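Local atomic coordinates of aminoacyltransferase FemA (Staphylococcus aureus, PDB entry 1LRZ), a protein that adds glycines 2 and 3 of the pentaglycine interpeptide bridge of staphylococcal peptidoglycan, taking them from glycyl-tRNA(Gly). Residues S342-Q346 against F382-Y386; E31-E36 against N227-K233; L240-D246 against N309-A315; R156-L161 against N387-Y393. All coordinates share one frame; numbering follows the deposited sequence.

Interaction 1: S342-Q346 against F382-Y386; sequences SYAVQ and FKKGY
The ring of Phe382 reaches between Tyr343, Ser342 and Gln346, presenting its far end rather than a flank to the helix that carries them. With CG anti to the backbone N (chi1 173°), the ring is carried toward helix 341-355. Its CE2 lies over one face of the Tyr343 ring, 3.7 Å from Tyr343 CE1, and the two side chains run antiparallel, overlapping near their ends. Their planes are inclined at 53°, so the pair is neither a parallel stack nor a T-shaped one. Ser342 OG approaches the same ring end, 3.5 Å from Phe382 CZ, while the methylene CG of Gln346 meets the ring at its edge, 4.0 Å from Phe382 CZ.

This is side-chain packing between two helices, 341-355 and 377-384, whose backbones stay well apart: the nearest CA atoms of the two segments, those of Gln346 and Tyr386, are 9.8 Å from each other. Large side chains bridge that separation. Just past the second helix, Tyr386 extends its hydroxyl into the angle between Tyr343 and Gln346, with Tyr386 OH 3.3 Å from Tyr343 CD1. Its CE2 also lies over a face of the Phe382 ring, so the two rings of this segment touch each other as well.

No direct hydrogen bond joins the segments. Instead, a water in the plane of the Tyr386 ring lies 2.7 Å from Tyr386 OH and donates to Tyr343 O. The amide of Gln346 turns away to Tyr361, leaving its methylenes for the aromatic rings, and Arg179 of helix 177-187 touches both tyrosines.

Interaction 2: E31-E36 against N227-K233; sequences ELKLAE and NRLKYYK
Leu32 is the apolar centre, a knob set into a hole formed by Asn227, Arg228, Tyr231 and Tyr232. Its two methyls divide the work. CD1 drops beside the Asn227 side chain, 3.4 Å from Asn227 CB, and also meets Tyr231 CD1; CD2 lies over one face of the Arg228 guanidinium, 3.4 Å from Arg228 NH1. The leucine crosses the arginine side chain at about a right angle, and the bend of the latter at chi2 (-61°) folds its charged end back over the methyl.

Tyr231 supplies the broad surface of the contact. Leu32 CA stands over its ring in a CH-pi contact, 4.2 Å from the ring centroid, while CG of Lys230 covers the opposite face. At the phenol end, Ala35 CB comes within 3.2 Å of Tyr231 OH.

Polar groups close both margins. Asn227 ND2 donates to the anti lone pair of Glu36 OE2 at 3.1 Å, a bent bond whose acceptor is tilted out of the amide plane. A water takes a hydrogen bond from Arg228 NH1 and gives one to Glu36 OE2, linking charges that lie beyond salt-bridge distance. At the other margin, Glu31 OE1 and Lys233 NZ remain 4.1 Å apart, but a second water joins them through sound hydrogen bonds.

The segment axes approach to 9.6 Å with their directions 123° apart, so helices 27-35 and 222-232 pack steeply inclined. Helix 27-35 leads to strand 39-46, which Lys33 and Leu34 touch, whereas helix 222-232 rests against strand 236-244 through Leu229 and meets Phe319 of strand 310-320 through Tyr232.

Interaction 3: L240-D246 against N309-A315; sequences LAYINFD and NELPISA
Ala241 N donates to Ser314 O at 2.8 Å, and the side chains of both residues point to the buried face of the sheet. The carbonyl of Ala241 receives Ile313 N at 3.0 Å and, weakly, Ser314 N. Two consecutive residues thus face one, a classic beta bulge. CG1 of Ile313, in the crowded position between backbone N and carbonyl carbon (chi1 59°), bends back to lie 3.4 Å from Ala241 O. Beyond the bulge, Ile243 and Leu311 exchange a regular pair of backbone bonds, and Leu311 CB packs 3.6 Å from Phe245 CE1.

Strands 236-244 and 310-320 are neighbours in the large mixed sheet, and the chain between them runs almost wholly through the two long helices 245-272 and 277-307. On the sheet side carrying Ala241 and Ser314, helix 341-355 packs against both residues.

The other face is mixed: Leu240, Pro312 and Ala315 form an apolar patch against Phe207, whereas Tyr242, Asn244 and Glu310 are partly exposed. Glu310 OE2, salt-bridged to Arg194, lies 3.5 Å from Tyr242 CD1, over a face of that ring. The ladder ends where Phe245 N donates to Asn309 O at 2.8 Å, beside exposed Asp246 and the N-cap Asn244.

Interaction 4: R156-L161 against N387-Y393; sequences RYHSVL and NAEIIEY
Glu392 OE1 is gripped by two nitrogens of one guanidinium: Arg156 NH1 donates to its anti lone pair at 2.7 Å and Arg156 NH2 adds a weak bond at 3.1 Å. The carboxylate oxygen lies in the guanidinium plane, although the two flat groups are turned 60° apart. A bend at chi3 (-43°) brings the arginine alongside the extended glutamate, where NH1 also reaches Tyr393 O at 3.0 Å. Tyr157 runs beside Glu392 in the same direction, its CE2 3.6 Å from Glu392 CG, and a water connects Tyr157 OH with Glu392 OE2. The second carboxylate oxygen is held further by Gln114, so this largely buried charge has partners at both oxygens.

Strands 157-162 and 389-393 form an antiparallel pair within the mixed sheet, flanked by strands 360-365 and 112-116. His158 with Ile391 and Val160 with Glu389 are the hydrogen-bonded pairs; the intervening Ser159 and Ile390 form a non-hydrogen-bonded one. Asn387, with positive phi, forms the Schellman motif that ends the preceding helix before the chain enters strand 389-393.

On the face opposite Glu392, Tyr393 directs its edge onto the face of His158 in a T-shaped stack, with centroids 4.6 Å apart and planes at 70°. His158 ND1 also makes a weak, bent bond to Tyr393 OH. Further along, Val160 CG2 packs 3.8 Å from Ile391 CD1.

Overall arrangement
Along the chain, interaction 4 spans the longest separation, closing a loop in which interactions 1 and 3 are nested in series; interaction 2 alternates with it and closes before interaction 3 opens. Interactions 3 and 4 belong to the same nine-stranded sheet, their centres about 31 Å apart. Interaction 1 touches both: helix 341-355 lies against the strands of interaction 3, while helix 377-384 runs on into strand 389-393 of interaction 4. Interaction 2 stands apart, its centre 27 to 28 Å from the others, yet helix 222-232 leads into strand 236-244. Together they connect early and late parts of the transferase chain, with the two long helices lying between the strands of interaction 3.

Interaction 1: S342-Q346 against F382-Y386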
# COMPACT_ATOMS: atom_id res chain seq x y z
N SER A 342 4.77 -3.08 -13.55
CA SER A 342 4.80 -2.42 -12.25
C SER A 342 4.02 -1.11 -12.26
O SER A 342 3.28 -0.79 -11.33
CB SER A 342 6.26 -2.13 -11.86
OG SER A 342 6.31 -1.65 -10.54
N TYR A 343 4.22 -0.34 -13.33
CA TYR A 343 3.57 0.94 -13.50
C TYR A 343 2.07 0.76 -13.75
O TYR A 343 1.27 1.60 -13.33
CB TYR A 343 4.22 1.68 -14.67
CG TYR A 343 5.66 2.06 -14.37
CD1 TYR A 343 5.95 3.20 -13.63
CD2 TYR A 343 6.72 1.25 -14.79
CE1 TYR A 343 7.25 3.54 -13.30
CE2 TYR A 343 8.05 1.59 -14.46
CZ TYR A 343 8.30 2.75 -13.73
OH TYR A 343 9.58 3.14 -13.42
N ALA A 344 1.71 -0.34 -14.41
CA ALA A 344 0.30 -0.64 -14.70
C ALA A 344 -0.43 -0.93 -13.39
O ALA A 344 -1.53 -0.42 -13.15
CB ALA A 344 0.19 -1.85 -15.65
N VAL A 345 0.19 -1.75 -12.54
CA VAL A 345 -0.40 -2.09 -11.25
C VAL A 345 -0.62 -0.83 -10.40
O VAL A 345 -1.70 -0.61 -9.87
CB VAL A 345 0.49 -3.08 -10.46
CG1 VAL A 345 -0.04 -3.24 -9.02
CG2 VAL A 345 0.48 -4.45 -11.16
N GLN A 346 0.42 0.00 -10.27
CA GLN A 346 0.30 1.22 -9.48
C GLN A 346 -0.76 2.16 -10.07
O GLN A 346 -1.57 2.73 -9.34
CB GLN A 346 1.64 1.96 -9.40
CG GLN A 346 2.76 1.23 -8.62
CD GLN A 346 2.34 0.84 -7.21
OE1 GLN A 346 1.74 1.64 -6.48
NE2 GLN A 346 2.66 -0.38 -6.81
N PHE A 382 11.84 4.77 -6.76
CA PHE A 382 10.62 4.51 -7.52
C PHE A 382 9.45 5.28 -6.88
O PHE A 382 8.72 6.00 -7.57
CB PHE A 382 10.38 3.00 -7.55
CG PHE A 382 9.07 2.58 -8.16
CD1 PHE A 382 7.95 2.35 -7.35
CD2 PHE A 382 8.96 2.35 -9.53
CE1 PHE A 382 6.75 1.87 -7.90
CE2 PHE A 382 7.77 1.87 -10.09
CZ PHE A 382 6.66 1.64 -9.28
N LYS A 383 9.30 5.15 -5.57
CA LYS A 383 8.23 5.84 -4.86
C LYS A 383 8.39 7.36 -4.97
O LYS A 383 7.42 8.09 -5.19
CB LYS A 383 8.22 5.37 -3.40
CG LYS A 383 7.90 3.87 -3.30
CD LYS A 383 7.89 3.32 -1.88
CE LYS A 383 7.55 1.82 -1.94
NZ LYS A 383 7.41 1.17 -0.61
N LYS A 384 9.63 7.81 -4.86
CA LYS A 384 9.96 9.23 -4.98
C LYS A 384 9.46 9.80 -6.31
O LYS A 384 8.92 10.92 -6.36
CB LYS A 384 11.48 9.42 -4.88
CG LYS A 384 11.95 10.85 -4.98
CD LYS A 384 13.47 10.91 -4.96
CE LYS A 384 13.97 12.32 -5.22
NZ LYS A 384 15.46 12.36 -5.14
N GLY A 385 9.61 9.01 -7.37
CA GLY A 385 9.20 9.43 -8.70
C GLY A 385 7.71 9.73 -8.87
O GLY A 385 7.34 10.39 -9.84
N TYR A 386 6.88 9.26 -7.94
CA TYR A 386 5.43 9.49 -8.00
C TYR A 386 5.02 10.77 -7.27
O TYR A 386 3.84 11.09 -7.18
CB TYR A 386 4.68 8.30 -7.39
CG TYR A 386 4.53 7.12 -8.32
CD1 TYR A 386 3.47 7.04 -9.23
CD2 TYR A 386 5.47 6.09 -8.32
CE1 TYR A 386 3.35 5.95 -10.11
CE2 TYR A 386 5.36 5.00 -9.20
CZ TYR A 386 4.30 4.94 -10.09
OH TYR A 386 4.20 3.85 -10.94
O HOH W 1 2.20 4.11 -12.70

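Interaction 2: E31-E36 against N227-K233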
# COMPACT_ATOMS: atom_id res chain seq x y z
N GLU A 31 -12.12 -10.07 12.88
CA GLU A 31 -12.56 -11.42 12.56
C GLU A 31 -11.38 -12.31 12.20
O GLU A 31 -11.37 -13.50 12.52
CB GLU A 31 -13.59 -11.38 11.43
CG GLU A 31 -14.79 -10.52 11.79
CD GLU A 31 -15.94 -10.68 10.83
OE1 GLU A 31 -15.71 -11.14 9.70
OE2 GLU A 31 -17.09 -10.34 11.21
N LEU A 32 -10.38 -11.73 11.54
CA LEU A 32 -9.19 -12.48 11.17
C LEU A 32 -8.47 -12.98 12.43
O LEU A 32 -8.19 -14.17 12.57
CB LEU A 32 -8.22 -11.59 10.38
CG LEU A 32 -6.86 -12.23 10.11
CD1 LEU A 32 -7.04 -13.55 9.40
CD2 LEU A 32 -6.01 -11.30 9.28
N LYS A 33 -8.18 -12.06 13.35
CA LYS A 33 -7.50 -12.42 14.59
C LYS A 33 -8.29 -13.45 15.39
O LYS A 33 -7.70 -14.38 15.96
CB LYS A 33 -7.23 -11.17 15.42
CG LYS A 33 -6.15 -10.26 14.84
CD LYS A 33 -4.81 -10.98 14.83
CE LYS A 33 -3.66 -10.06 14.46
NZ LYS A 33 -2.36 -10.79 14.55
N LEU A 34 -9.61 -13.29 15.45
CA LEU A 34 -10.45 -14.24 16.17
C LEU A 34 -10.31 -15.61 15.51
O LEU A 34 -10.15 -16.62 16.19
CB LEU A 34 -11.92 -13.80 16.13
CG LEU A 34 -12.35 -12.69 17.09
CD1 LEU A 34 -13.83 -12.37 16.90
CD2 LEU A 34 -12.06 -13.12 18.53
N ALA A 35 -10.37 -15.62 14.19
CA ALA A 35 -10.25 -16.86 13.43
C ALA A 35 -8.90 -17.53 13.68
O ALA A 35 -8.82 -18.75 13.74
CB ALA A 35 -10.43 -16.58 11.94
N GLU A 36 -7.85 -16.74 13.83
CA GLU A 36 -6.53 -17.31 14.07
C GLU A 36 -6.35 -17.67 15.54
O GLU A 36 -5.26 -18.06 15.96
CB GLU A 36 -5.43 -16.35 13.61
CG GLU A 36 -5.49 -16.05 12.11
CD GLU A 36 -4.32 -15.22 11.61
OE1 GLU A 36 -3.83 -14.35 12.36
OE2 GLU A 36 -3.90 -15.42 10.45
N ASN A 227 -5.62 -15.68 4.35
CA ASN A 227 -6.53 -15.21 5.40
C ASN A 227 -6.98 -13.77 5.20
O ASN A 227 -8.12 -13.43 5.52
CB ASN A 227 -5.91 -15.37 6.79
CG ASN A 227 -5.86 -16.83 7.23
OD1 ASN A 227 -6.66 -17.66 6.79
ND2 ASN A 227 -4.92 -17.15 8.13
N ARG A 228 -6.11 -12.92 4.66
CA ARG A 228 -6.47 -11.52 4.42
C ARG A 228 -7.57 -11.49 3.35
O ARG A 228 -8.56 -10.77 3.49
CB ARG A 228 -5.25 -10.72 3.96
CG ARG A 228 -4.08 -10.73 4.94
CD ARG A 228 -4.48 -10.11 6.24
NE ARG A 228 -3.41 -10.06 7.23
CZ ARG A 228 -2.85 -11.12 7.81
NH1 ARG A 228 -3.25 -12.35 7.51
NH2 ARG A 228 -1.94 -10.94 8.75
N LEU A 229 -7.39 -12.26 2.29
CA LEU A 229 -8.40 -12.31 1.24
C LEU A 229 -9.74 -12.73 1.83
O LEU A 229 -10.76 -12.09 1.59
CB LEU A 229 -8.02 -13.32 0.16
CG LEU A 229 -7.02 -12.90 -0.92
CD1 LEU A 229 -6.92 -14.02 -1.97
CD2 LEU A 229 -7.51 -11.62 -1.58
N LYS A 230 -9.71 -13.80 2.61
CA LYS A 230 -10.92 -14.34 3.22
C LYS A 230 -11.65 -13.41 4.19
O LYS A 230 -12.86 -13.24 4.09
CB LYS A 230 -10.58 -15.65 3.93
CG LYS A 230 -11.77 -16.37 4.54
CD LYS A 230 -11.30 -17.61 5.28
CE LYS A 230 -12.46 -18.41 5.85
NZ LYS A 230 -11.96 -19.54 6.69
N TYR A 231 -10.92 -12.81 5.13
CA TYR A 231 -11.56 -11.95 6.12
C TYR A 231 -11.69 -10.46 5.80
O TYR A 231 -12.58 -9.80 6.32
CB TYR A 231 -10.89 -12.13 7.48
CG TYR A 231 -10.98 -13.57 7.98
CD1 TYR A 231 -9.95 -14.47 7.75
CD2 TYR A 231 -12.13 -14.03 8.63
CE1 TYR A 231 -10.06 -15.81 8.13
CE2 TYR A 231 -12.26 -15.38 9.01
CZ TYR A 231 -11.21 -16.26 8.75
OH TYR A 231 -11.33 -17.59 9.07
N TYR A 232 -10.81 -9.93 4.95
CA TYR A 232 -10.90 -8.51 4.60
C TYR A 232 -11.93 -8.32 3.49
O TYR A 232 -12.47 -7.23 3.32
CB TYR A 232 -9.54 -7.99 4.13
CG TYR A 232 -8.52 -7.74 5.24
CD1 TYR A 232 -8.74 -8.19 6.55
CD2 TYR A 232 -7.33 -7.07 4.97
CE1 TYR A 232 -7.79 -7.98 7.56
CE2 TYR A 232 -6.38 -6.86 5.96
CZ TYR A 232 -6.61 -7.31 7.25
OH TYR A 232 -5.66 -7.09 8.21
N LYS A 233 -12.18 -9.38 2.73
CA LYS A 233 -13.16 -9.37 1.65
C LYS A 233 -12.99 -8.25 0.63
O LYS A 233 -12.05 -8.28 -0.16
CB LYS A 233 -14.58 -9.36 2.24
CG LYS A 233 -14.88 -10.64 3.03
CD LYS A 233 -16.12 -10.53 3.90
CE LYS A 233 -16.23 -11.72 4.84
NZ LYS A 233 -17.27 -11.49 5.89
O HOH W 2 -14.60 -10.89 7.58
O HOH W 3 -17.00 -9.08 7.79
O HOH W 4 -1.68 -14.05 9.74

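Interaction 3: L240-D246 against N309-A315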
# COMPACT_ATOMS: atom_id res chain seq x y z
N LEU A 240 -3.25 -7.87 -10.93
CA LEU A 240 -2.21 -8.57 -11.68
C LEU A 240 -2.10 -7.92 -13.06
O LEU A 240 -3.10 -7.81 -13.78
CB LEU A 240 -2.56 -10.06 -11.87
CG LEU A 240 -1.70 -10.74 -12.96
CD1 LEU A 240 -0.29 -10.97 -12.43
CD2 LEU A 240 -2.32 -12.06 -13.43
N ALA A 241 -0.90 -7.46 -13.41
CA ALA A 241 -0.67 -6.88 -14.73
C ALA A 241 -0.27 -8.09 -15.55
O ALA A 241 0.52 -8.93 -15.08
CB ALA A 241 0.48 -5.86 -14.67
N TYR A 242 -0.78 -8.19 -16.76
CA TYR A 242 -0.48 -9.35 -17.59
C TYR A 242 -0.73 -9.07 -19.07
O TYR A 242 -1.29 -8.05 -19.45
CB TYR A 242 -1.38 -10.50 -17.17
CG TYR A 242 -2.82 -10.25 -17.53
CD1 TYR A 242 -3.35 -10.69 -18.75
CD2 TYR A 242 -3.65 -9.48 -16.70
CE1 TYR A 242 -4.65 -10.38 -19.14
CE2 TYR A 242 -4.96 -9.16 -17.07
CZ TYR A 242 -5.45 -9.62 -18.30
OH TYR A 242 -6.74 -9.31 -18.68
N ILE A 243 -0.30 -10.02 -19.90
CA ILE A 243 -0.51 -9.91 -21.33
C ILE A 243 -1.24 -11.16 -21.77
O ILE A 243 -0.84 -12.27 -21.42
CB ILE A 243 0.82 -9.85 -22.10
CG1 ILE A 243 1.60 -8.59 -21.72
CG2 ILE A 243 0.54 -9.90 -23.60
CD1 ILE A 243 2.98 -8.51 -22.36
N ASN A 244 -2.33 -10.97 -22.52
CA ASN A 244 -3.11 -12.06 -23.09
C ASN A 244 -2.60 -12.02 -24.53
O ASN A 244 -2.93 -11.09 -25.28
CB ASN A 244 -4.61 -11.73 -23.05
CG ASN A 244 -5.46 -12.80 -23.71
OD1 ASN A 244 -6.51 -13.18 -23.18
ND2 ASN A 244 -5.02 -13.28 -24.87
N PHE A 245 -1.80 -12.99 -24.93
CA PHE A 245 -1.24 -12.94 -26.27
C PHE A 245 -2.20 -12.98 -27.44
O PHE A 245 -2.01 -12.25 -28.40
CB PHE A 245 -0.12 -13.98 -26.40
CG PHE A 245 1.11 -13.62 -25.61
CD1 PHE A 245 1.49 -14.36 -24.50
CD2 PHE A 245 1.85 -12.48 -25.94
CE1 PHE A 245 2.58 -13.98 -23.72
CE2 PHE A 245 2.94 -12.08 -25.16
CZ PHE A 245 3.30 -12.84 -24.05
N ASP A 246 -3.26 -13.78 -27.37
CA ASP A 246 -4.22 -13.80 -28.47
C ASP A 246 -4.79 -12.40 -28.69
O ASP A 246 -4.89 -11.94 -29.82
CB ASP A 246 -5.38 -14.76 -28.20
CG ASP A 246 -4.99 -16.20 -28.43
OD1 ASP A 246 -4.11 -16.45 -29.29
OD2 ASP A 246 -5.57 -17.09 -27.76
N ASN A 309 -0.75 -18.58 -23.23
CA ASN A 309 -1.43 -17.37 -23.66
C ASN A 309 -1.46 -16.21 -22.66
O ASN A 309 -1.65 -15.06 -23.07
CB ASN A 309 -2.85 -17.67 -24.12
CG ASN A 309 -3.47 -16.50 -24.86
OD1 ASN A 309 -4.50 -15.97 -24.46
ND2 ASN A 309 -2.82 -16.09 -25.94
N GLU A 310 -1.30 -16.48 -21.37
CA GLU A 310 -1.28 -15.39 -20.40
C GLU A 310 0.07 -15.28 -19.72
O GLU A 310 0.53 -16.21 -19.06
CB GLU A 310 -2.34 -15.54 -19.30
CG GLU A 310 -2.34 -14.28 -18.40
CD GLU A 310 -3.30 -14.33 -17.21
OE1 GLU A 310 -2.99 -15.00 -16.20
OE2 GLU A 310 -4.35 -13.67 -17.30
N LEU A 311 0.70 -14.12 -19.88
CA LEU A 311 1.99 -13.88 -19.25
C LEU A 311 1.81 -12.89 -18.10
O LEU A 311 1.56 -11.70 -18.33
CB LEU A 311 3.00 -13.32 -20.25
CG LEU A 311 4.39 -13.10 -19.64
CD1 LEU A 311 4.96 -14.45 -19.22
CD2 LEU A 311 5.32 -12.41 -20.62
N PRO A 312 1.91 -13.38 -16.86
CA PRO A 312 1.76 -12.48 -15.70
C PRO A 312 3.09 -11.75 -15.59
O PRO A 312 4.14 -12.38 -15.67
CB PRO A 312 1.52 -13.45 -14.55
CG PRO A 312 2.33 -14.65 -14.95
CD PRO A 312 2.04 -14.78 -16.43
N ILE A 313 3.06 -10.43 -15.41
CA ILE A 313 4.31 -9.68 -15.32
C ILE A 313 4.55 -8.86 -14.06
O ILE A 313 5.68 -8.48 -13.76
CB ILE A 313 4.48 -8.79 -16.55
CG1 ILE A 313 3.30 -7.81 -16.65
CG2 ILE A 313 4.54 -9.66 -17.81
CD1 ILE A 313 3.52 -6.72 -17.69
N SER A 314 3.48 -8.59 -13.30
CA SER A 314 3.62 -7.82 -12.06
C SER A 314 2.32 -7.98 -11.26
O SER A 314 1.25 -8.16 -11.84
CB SER A 314 3.87 -6.34 -12.38
OG SER A 314 4.22 -5.59 -11.22
N ALA A 315 2.43 -7.93 -9.94
CA ALA A 315 1.24 -8.06 -9.10
C ALA A 315 1.44 -7.32 -7.78
O ALA A 315 2.58 -7.07 -7.37
CB ALA A 315 0.94 -9.54 -8.82

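Interaction 4: R156-L161 against N387-Y393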
# COMPACT_ATOMS: atom_id res chain seq x y z
N ARG A 156 8.37 2.31 10.88
CA ARG A 156 8.00 3.67 11.27
C ARG A 156 7.92 4.71 10.15
O ARG A 156 7.54 5.85 10.40
CB ARG A 156 8.96 4.23 12.34
CG ARG A 156 8.72 3.78 13.78
CD ARG A 156 9.44 4.72 14.78
NE ARG A 156 10.79 5.08 14.33
CZ ARG A 156 11.18 6.32 14.04
NH1 ARG A 156 10.33 7.34 14.15
NH2 ARG A 156 12.41 6.53 13.60
N TYR A 157 8.26 4.33 8.92
CA TYR A 157 8.22 5.27 7.81
C TYR A 157 7.38 4.80 6.63
O TYR A 157 7.49 3.65 6.20
CB TYR A 157 9.63 5.56 7.29
CG TYR A 157 10.62 6.08 8.31
CD1 TYR A 157 11.22 5.23 9.25
CD2 TYR A 157 10.98 7.43 8.32
CE1 TYR A 157 12.16 5.71 10.17
CE2 TYR A 157 11.92 7.92 9.24
CZ TYR A 157 12.50 7.05 10.16
OH TYR A 157 13.44 7.54 11.04
N HIS A 158 6.55 5.71 6.10
CA HIS A 158 5.71 5.43 4.94
C HIS A 158 5.99 6.46 3.84
O HIS A 158 6.32 7.61 4.14
CB HIS A 158 4.21 5.54 5.28
CG HIS A 158 3.69 4.44 6.15
ND1 HIS A 158 2.42 4.46 6.68
CD2 HIS A 158 4.25 3.28 6.56
CE1 HIS A 158 2.22 3.36 7.39
NE2 HIS A 158 3.32 2.62 7.33
N SER A 159 5.85 6.04 2.58
CA SER A 159 5.99 6.93 1.43
C SER A 159 4.53 7.12 1.04
O SER A 159 3.87 6.16 0.62
CB SER A 159 6.74 6.24 0.29
OG SER A 159 6.59 7.00 -0.90
N VAL A 160 4.02 8.34 1.16
CA VAL A 160 2.61 8.60 0.92
C VAL A 160 2.31 9.67 -0.13
O VAL A 160 2.88 10.75 -0.10
CB VAL A 160 1.95 9.03 2.25
CG1 VAL A 160 0.43 9.19 2.08
CG2 VAL A 160 2.28 8.01 3.34
N LEU A 161 1.39 9.34 -1.04
CA LEU A 161 0.99 10.24 -2.11
C LEU A 161 -0.38 10.84 -1.79
O LEU A 161 -1.38 10.13 -1.69
CB LEU A 161 0.90 9.48 -3.43
CG LEU A 161 0.46 10.26 -4.68
CD1 LEU A 161 1.45 11.40 -4.97
CD2 LEU A 161 0.41 9.29 -5.87
N ASN A 387 6.01 11.49 -6.75
CA ASN A 387 5.80 12.73 -6.01
C ASN A 387 5.24 12.46 -4.63
O ASN A 387 4.55 13.30 -4.07
CB ASN A 387 4.85 13.69 -6.75
CG ASN A 387 4.97 15.13 -6.23
OD1 ASN A 387 3.99 15.86 -6.13
ND2 ASN A 387 6.19 15.53 -5.91
N ALA A 388 5.52 11.29 -4.07
CA ALA A 388 5.04 10.97 -2.74
C ALA A 388 5.92 11.71 -1.74
O ALA A 388 6.95 12.27 -2.12
CB ALA A 388 5.15 9.48 -2.50
N GLU A 389 5.52 11.75 -0.47
CA GLU A 389 6.35 12.38 0.55
C GLU A 389 6.57 11.34 1.65
O GLU A 389 5.88 10.33 1.67
CB GLU A 389 5.66 13.64 1.13
CG GLU A 389 4.71 13.35 2.26
CD GLU A 389 4.03 14.61 2.80
OE1 GLU A 389 4.73 15.59 3.15
OE2 GLU A 389 2.78 14.60 2.88
N ILE A 390 7.52 11.56 2.55
CA ILE A 390 7.74 10.57 3.62
C ILE A 390 7.05 11.00 4.92
O ILE A 390 7.11 12.16 5.32
CB ILE A 390 9.24 10.38 3.95
CG1 ILE A 390 10.01 9.87 2.72
CG2 ILE A 390 9.38 9.39 5.11
CD1 ILE A 390 9.53 8.54 2.18
N ILE A 391 6.38 10.06 5.58
CA ILE A 391 5.77 10.37 6.86
C ILE A 391 6.43 9.45 7.89
O ILE A 391 6.45 8.23 7.72
CB ILE A 391 4.24 10.14 6.88
CG1 ILE A 391 3.56 11.06 5.86
CG2 ILE A 391 3.69 10.43 8.32
CD1 ILE A 391 2.04 10.87 5.77
N GLU A 392 7.02 10.06 8.92
CA GLU A 392 7.65 9.30 9.99
C GLU A 392 6.69 9.33 11.16
O GLU A 392 6.23 10.41 11.57
CB GLU A 392 8.98 9.94 10.41
CG GLU A 392 9.63 9.25 11.62
CD GLU A 392 10.94 9.91 12.04
OE1 GLU A 392 11.56 9.45 13.04
OE2 GLU A 392 11.35 10.89 11.38
N TYR A 393 6.38 8.15 11.71
CA TYR A 393 5.45 8.06 12.82
C TYR A 393 6.17 8.05 14.18
O TYR A 393 7.38 7.85 14.25
CB TYR A 393 4.57 6.81 12.67
CG TYR A 393 3.80 6.81 11.37
CD1 TYR A 393 4.26 6.09 10.27
CD2 TYR A 393 2.65 7.60 11.21
CE1 TYR A 393 3.62 6.14 9.04
CE2 TYR A 393 2.00 7.67 9.98
CZ TYR A 393 2.48 6.93 8.89
OH TYR A 393 1.84 6.97 7.68
O HOH W 5 13.84 10.05 10.55
O HOH W 6 1.15 12.77 1.23